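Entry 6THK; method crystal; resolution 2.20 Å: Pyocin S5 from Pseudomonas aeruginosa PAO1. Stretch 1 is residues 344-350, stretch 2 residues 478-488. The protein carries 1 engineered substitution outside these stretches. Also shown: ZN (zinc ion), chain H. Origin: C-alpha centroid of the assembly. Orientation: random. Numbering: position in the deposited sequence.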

ATOM      1  N   GLU A 344     -62.670   2.383  -0.835  1.00 40.98           N
ATOM      2  CA  GLU A 344     -62.598   3.838  -0.800  1.00 41.73           C
ATOM      3  C   GLU A 344     -62.578   4.268   0.677  1.00 45.37           C
ATOM      4  O   GLU A 344     -61.852   5.180   1.034  1.00 45.43           O
ATOM      5  N   MET A 345     -63.349   3.586   1.534  1.00 43.48           N
ATOM      6  CA  MET A 345     -63.361   3.880   2.974  1.00 43.21           C
ATOM      7  C   MET A 345     -61.995   3.531   3.614  1.00 43.94           C
ATOM      8  O   MET A 345     -61.504   4.311   4.421  1.00 42.09           O
ATOM      9  N   ALA A 346     -61.373   2.401   3.208  1.00 38.76           N
ATOM     10  CA  ALA A 346     -60.054   2.014   3.709  1.00 37.79           C
ATOM     11  C   ALA A 346     -59.029   3.075   3.234  1.00 41.60           C
ATOM     12  O   ALA A 346     -58.267   3.608   4.056  1.00 40.06           O
ATOM     13  N   ARG A 347     -59.077   3.437   1.933  1.00 38.51           N
ATOM     14  CA  ARG A 347     -58.171   4.447   1.366  1.00 39.51           C
ATOM     15  C   ARG A 347     -58.309   5.813   2.054  1.00 43.05           C
ATOM     16  O   ARG A 347     -57.300   6.462   2.294  1.00 43.42           O
ATOM     17  N   GLN A 348     -59.540   6.232   2.376  1.00 39.13           N
ATOM     18  CA  GLN A 348     -59.761   7.494   3.081  1.00 39.83           C
ATOM     19  C   GLN A 348     -59.273   7.389   4.526  1.00 44.00           C
ATOM     20  O   GLN A 348     -58.769   8.385   5.058  1.00 43.23           O
ATOM     21  N   LEU A 349     -59.387   6.182   5.148  1.00 38.69           N
ATOM     22  CA  LEU A 349     -58.886   5.957   6.502  1.00 38.06           C
ATOM     23  C   LEU A 349     -57.372   6.154   6.534  1.00 39.30           C
ATOM     24  O   LEU A 349     -56.886   6.928   7.350  1.00 38.75           O
ATOM     25  N   ALA A 350     -56.640   5.501   5.601  1.00 36.03           N
ATOM     26  CA  ALA A 350     -55.186   5.586   5.455  1.00 36.51           C
ATOM     27  C   ALA A 350     -54.666   6.991   5.125  1.00 42.63           C
ATOM     28  O   ALA A 350     -53.617   7.401   5.654  1.00 41.66           O
ATOM     29  N   VAL A 478     -63.991   1.988  14.534  1.00 42.38           N
ATOM     30  CA  VAL A 478     -63.308   2.008  15.813  1.00 41.87           C
ATOM     31  C   VAL A 478     -61.917   2.677  15.705  1.00 44.56           C
ATOM     32  O   VAL A 478     -61.559   3.498  16.537  1.00 43.01           O
ATOM     33  N   THR A 479     -61.155   2.307  14.678  1.00 40.53           N
ATOM     34  CA  THR A 479     -59.835   2.895  14.344  1.00 39.70           C
ATOM     35  C   THR A 479     -60.000   4.405  14.042  1.00 44.82           C
ATOM     36  O   THR A 479     -59.202   5.206  14.512  1.00 44.16           O
ATOM     37  N   GLY A 480     -61.035   4.754  13.261  1.00 43.01           N
ATOM     38  CA  GLY A 480     -61.364   6.120  12.867  1.00 42.76           C
ATOM     39  C   GLY A 480     -61.664   7.044  14.037  1.00 45.60           C
ATOM     40  O   GLY A 480     -61.257   8.203  14.010  1.00 46.11           O
ATOM     41  N   ALA A 481     -62.365   6.547  15.078  1.00 40.29           N
ATOM     42  CA  ALA A 481     -62.661   7.306  16.316  1.00 39.61           C
ATOM     43  C   ALA A 481     -61.360   7.706  17.050  1.00 45.89           C
ATOM     44  O   ALA A 481     -61.331   8.672  17.811  1.00 45.24           O
ATOM     45  N   MET A 482     -60.290   6.953  16.801  1.00 45.29           N
ATOM     46  CA  MET A 482     -58.986   7.152  17.423  1.00 47.21           C
ATOM     47  C   MET A 482     -58.108   8.122  16.626  1.00 50.46           C
ATOM     48  O   MET A 482     -57.009   8.469  17.072  1.00 48.44           O
ATOM     49  N   ILE A 483     -58.600   8.548  15.439  1.00 47.54           N
ATOM     50  CA  ILE A 483     -57.873   9.408  14.510  1.00 47.60           C
ATOM     51  C   ILE A 483     -58.541  10.769  14.319  1.00 54.59           C
ATOM     52  O   ILE A 483     -57.993  11.789  14.741  1.00 55.50           O
ATOM     53  N   ASP A 484     -59.722  10.775  13.691  1.00 51.99           N
ATOM     54  CA  ASP A 484     -60.464  11.977  13.339  1.00 52.20           C
ATOM     55  C   ASP A 484     -61.945  11.677  13.401  1.00 55.67           C
ATOM     56  O   ASP A 484     -62.364  10.601  12.972  1.00 54.55           O
ATOM     57  N   GLU A 485     -62.735  12.661  13.868  1.00 53.85           N
ATOM     58  CA  GLU A 485     -64.197  12.611  13.953  1.00 55.40           C
ATOM     59  C   GLU A 485     -64.853  12.361  12.592  1.00 59.65           C
ATOM     60  O   GLU A 485     -65.812  11.594  12.535  1.00 59.63           O
ATOM     61  N   ASP A 486     -64.354  13.005  11.506  1.00 56.96           N
ATOM     62  CA  ASP A 486     -64.908  12.840  10.154  1.00 56.86           C
ATOM     63  C   ASP A 486     -64.612  11.456   9.586  1.00 56.94           C
ATOM     64  O   ASP A 486     -65.412  10.951   8.799  1.00 56.20           O
ATOM     65  N   LEU A 487     -63.524  10.807  10.048  1.00 51.05           N
ATOM     66  CA  LEU A 487     -63.208   9.438   9.638  1.00 49.99           C
ATOM     67  C   LEU A 487     -64.137   8.442  10.331  1.00 53.71           C
ATOM     68  O   LEU A 487     -64.521   7.446   9.716  1.00 53.65           O
ATOM     69  N   LEU A 488     -64.544   8.743  11.587  1.00 49.30           N
ATOM     70  CA  LEU A 488     -65.501   7.953  12.364  1.00 48.13           C
ATOM     71  C   LEU A 488     -66.876   8.022  11.697  1.00 53.01           C
ATOM     72  O   LEU A 488     -67.461   6.966  11.456  1.00 53.97           O
TER

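Stretch 1 is a run of helix throughout, with Gln348 N, Leu349 N and Ala350 N each 2.9 Å from Glu344 O, Met345 O and Ala346 O respectively. Stretch 2 enters as helix, passes through a turn and re-enters helix at Glu485. No hydrogen bond crosses between the two, so the contact, which buries 255 Å² summed over both sides, rests on van der Waals packing. The backbones come nearest at Leu349 and Leu487, whose CA atoms lie 6.4 Å apart.

At the start of stretch 2, Val478 remains out of reach. Thr479 is the first residue to touch: its CA-to-CB bond points toward stretch 1, and with chi1 at -60° (m) its methyl CG2 sits 4.0 Å from Leu349 CD2. Its hydroxyl OG1 is hydrogen-bonded elsewhere in the structure.

Gly480 follows, and here Leu349 meets backbone: its CD1 lies 3.9 Å from Gly480 CA. A CB modelled in ideal geometry at this glycine would stand 3.9 Å from Leu349 CD1, but only 3.2 Å from Leu487 C, so the crowding would come from within stretch 2 rather than from across the contact. Gly480 O also organises the turn, accepting from both Ile483 N and Asp484 N at 3.0 Å. Ala481 and Met482 make no contact with stretch 1.

The CA-to-CB bond of Ile483 points toward stretch 1 again. Its m,t rotamer (chi1 -55°, chi2 168°) places CD1 4.1 Å from Leu349 CD1, an apolar contact; stretch 1 covers a modest 14 Å² of Ile483.

Asp484 occupies the N-cap position before the second helix, yet its side chain makes no capping bond. Asp484 O accepts from Leu488 N at 3.2 Å, the usual helical bond. Its OD2 lies 2.8 Å from Asp486 OD2, a close approach of two acceptors that is not a hydrogen bond. Glu485 is turned to another task: its OE2 binds the zinc ion ZN at 2.2 Å, with two further ligand atoms from elsewhere in the structure, while its side chain is out of reach of stretch 1. Asp486 also makes no contact with stretch 1.

Leu487 supplies the main contact from stretch 2, with 80 Å² covered. Its CA-to-CB bond points toward stretch 1, and the rotamer is m,t (chi1 -72°, chi2 176°). CD2 reaches to 3.4 Å from Gln348 O, and CD1 lies 3.9 Å from Leu349 O and 4.2 Å from Leu349 CD1. Leu349 answers with 86 Å² covered; its CA-to-CB bond points sideways, but the t,p rotamer brings the branch ends nearer. Met345 behaves similarly: with chi1 t, chi2 p and chi3 at -130°, between wells, Met345 CE lies 3.7 Å from Leu487 O. The CA-to-CB bond of Gln348 points toward stretch 2 (chi1 -80°, m; chi2 -161°, t), but its NE2 makes a weak hydrogen bond with Glu344 OE2 at 3.2 Å, within its own helix. The CA-to-CB bond of Leu488 points away.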

ATOM      1  CB  GLU A 344     -63.800   4.449  -1.567  1.00 43.60           C
ATOM      2  CG  GLU A 344     -63.897   5.973  -1.560  1.00 62.61           C
ATOM      3  CD  GLU A 344     -62.700   6.784  -2.049  1.00 97.09           C
ATOM      4  OE1 GLU A 344     -61.989   6.328  -2.977  1.00 99.75           O
ATOM      5  OE2 GLU A 344     -62.503   7.904  -1.521  1.00 92.60           O
ATOM      6  CB  MET A 345     -64.532   3.197   3.687  1.00 45.31           C
ATOM      7  CG  MET A 345     -64.653   3.568   5.163  1.00 49.47           C
ATOM      8  SD  MET A 345     -64.793   5.346   5.399  1.00 54.84           S
ATOM      9  CE  MET A 345     -63.527   5.612   6.668  1.00 52.01           C
ATOM     10  CB  ALA A 346     -59.669   0.626   3.198  1.00 37.82           C
ATOM     11  CB  ARG A 347     -58.348   4.563  -0.149  1.00 39.22           C
ATOM     12  CG  ARG A 347     -57.205   5.303  -0.821  1.00 52.70           C
ATOM     13  CD  ARG A 347     -57.457   5.455  -2.305  1.00 62.16           C
ATOM     14  NE  ARG A 347     -57.431   4.176  -3.020  1.00 60.50           N
ATOM     15  CZ  ARG A 347     -56.318   3.577  -3.428  1.00 73.68           C
ATOM     16  NH1 ARG A 347     -55.127   4.115  -3.163  1.00 55.78           N
ATOM     17  NH2 ARG A 347     -56.383   2.443  -4.116  1.00 57.60           N
ATOM     18  CB  GLN A 348     -61.228   7.912   3.042  1.00 41.87           C
ATOM     19  CG  GLN A 348     -61.636   8.565   1.718  1.00 60.68           C
ATOM     20  CD  GLN A 348     -62.905   9.351   1.879  1.00 79.61           C
ATOM     21  OE1 GLN A 348     -62.989  10.259   2.703  1.00 76.81           O
ATOM     22  NE2 GLN A 348     -63.929   9.011   1.109  1.00 68.54           N
ATOM     23  CB  LEU A 349     -59.301   4.570   7.065  1.00 38.21           C
ATOM     24  CG  LEU A 349     -58.928   4.293   8.532  1.00 42.90           C
ATOM     25  CD1 LEU A 349     -59.730   5.178   9.484  1.00 43.65           C
ATOM     26  CD2 LEU A 349     -59.183   2.843   8.893  1.00 43.38           C
ATOM     27  CB  ALA A 350     -54.709   4.597   4.409  1.00 37.31           C
ATOM     28  CB  VAL A 478     -63.258   0.573  16.357  1.00 45.52           C
ATOM     29  CG1 VAL A 478     -61.974   0.293  17.083  1.00 45.97           C
ATOM     30  CG2 VAL A 478     -64.468   0.286  17.222  1.00 44.41           C
ATOM     31  CB  THR A 479     -59.238   2.156  13.135  1.00 38.91           C
ATOM     32  OG1 THR A 479     -59.091   0.785  13.477  1.00 44.54           O
ATOM     33  CG2 THR A 479     -57.910   2.718  12.670  1.00 35.15           C
ATOM     34  CB  ALA A 481     -63.523   6.463  17.249  1.00 39.45           C
ATOM     35  CB  MET A 482     -58.300   5.792  17.533  1.00 50.57           C
ATOM     36  CG  MET A 482     -57.457   5.660  18.747  1.00 56.36           C
ATOM     37  SD  MET A 482     -58.456   5.423  20.207  1.00 61.45           S
ATOM     38  CE  MET A 482     -57.549   6.397  21.381  1.00 58.11           C
ATOM     39  CB  ILE A 483     -57.629   8.676  13.159  1.00 49.94           C
ATOM     40  CG1 ILE A 483     -56.916   7.323  13.376  1.00 49.84           C
ATOM     41  CG2 ILE A 483     -56.864   9.574  12.173  1.00 50.45           C
ATOM     42  CD1 ILE A 483     -56.865   6.382  12.165  1.00 53.15           C
ATOM     43  CB  ASP A 484     -60.090  12.372  11.883  1.00 54.54           C
ATOM     44  CG  ASP A 484     -60.421  13.787  11.443  1.00 70.81           C
ATOM     45  OD1 ASP A 484     -60.856  14.591  12.300  1.00 73.48           O
ATOM     46  OD2 ASP A 484     -60.200  14.106  10.244  1.00 76.42           O
ATOM     47  CB  GLU A 485     -64.765  13.900  14.582  1.00 57.42           C
ATOM     48  CG  GLU A 485     -66.251  13.827  14.928  1.00 72.51           C
ATOM     49  CD  GLU A 485     -66.658  13.671  16.383  1.00 96.30           C
ATOM     50  OE1 GLU A 485     -65.940  14.179  17.275  1.00 88.35           O
ATOM     51  OE2 GLU A 485     -67.747  13.105  16.624  1.00 85.47           O
ATOM     52  CB  ASP A 486     -64.511  13.977   9.184  1.00 60.05           C
ATOM     53  CG  ASP A 486     -63.030  14.238   8.991  1.00 80.15           C
ATOM     54  OD1 ASP A 486     -62.355  13.393   8.368  1.00 83.87           O
ATOM     55  OD2 ASP A 486     -62.562  15.333   9.392  1.00 87.76           O
ATOM     56  CB  LEU A 487     -61.736   9.075   9.854  1.00 49.62           C
ATOM     57  CG  LEU A 487     -60.734   9.713   8.903  1.00 53.29           C
ATOM     58  CD1 LEU A 487     -59.332   9.333   9.290  1.00 53.22           C
ATOM     59  CD2 LEU A 487     -60.998   9.310   7.462  1.00 54.93           C
ATOM     60  CB  LEU A 488     -65.589   8.439  13.822  1.00 47.60           C
ATOM     61  CG  LEU A 488     -66.780   7.914  14.646  1.00 51.63           C
ATOM     62  CD1 LEU A 488     -66.730   6.395  14.811  1.00 52.12           C
ATOM     63  CD2 LEU A 488     -66.846   8.583  15.995  1.00 51.70           C
TER
HETATM   64 ZN    ZN H 607     -69.455  12.608  15.263  1.00121.42          ZN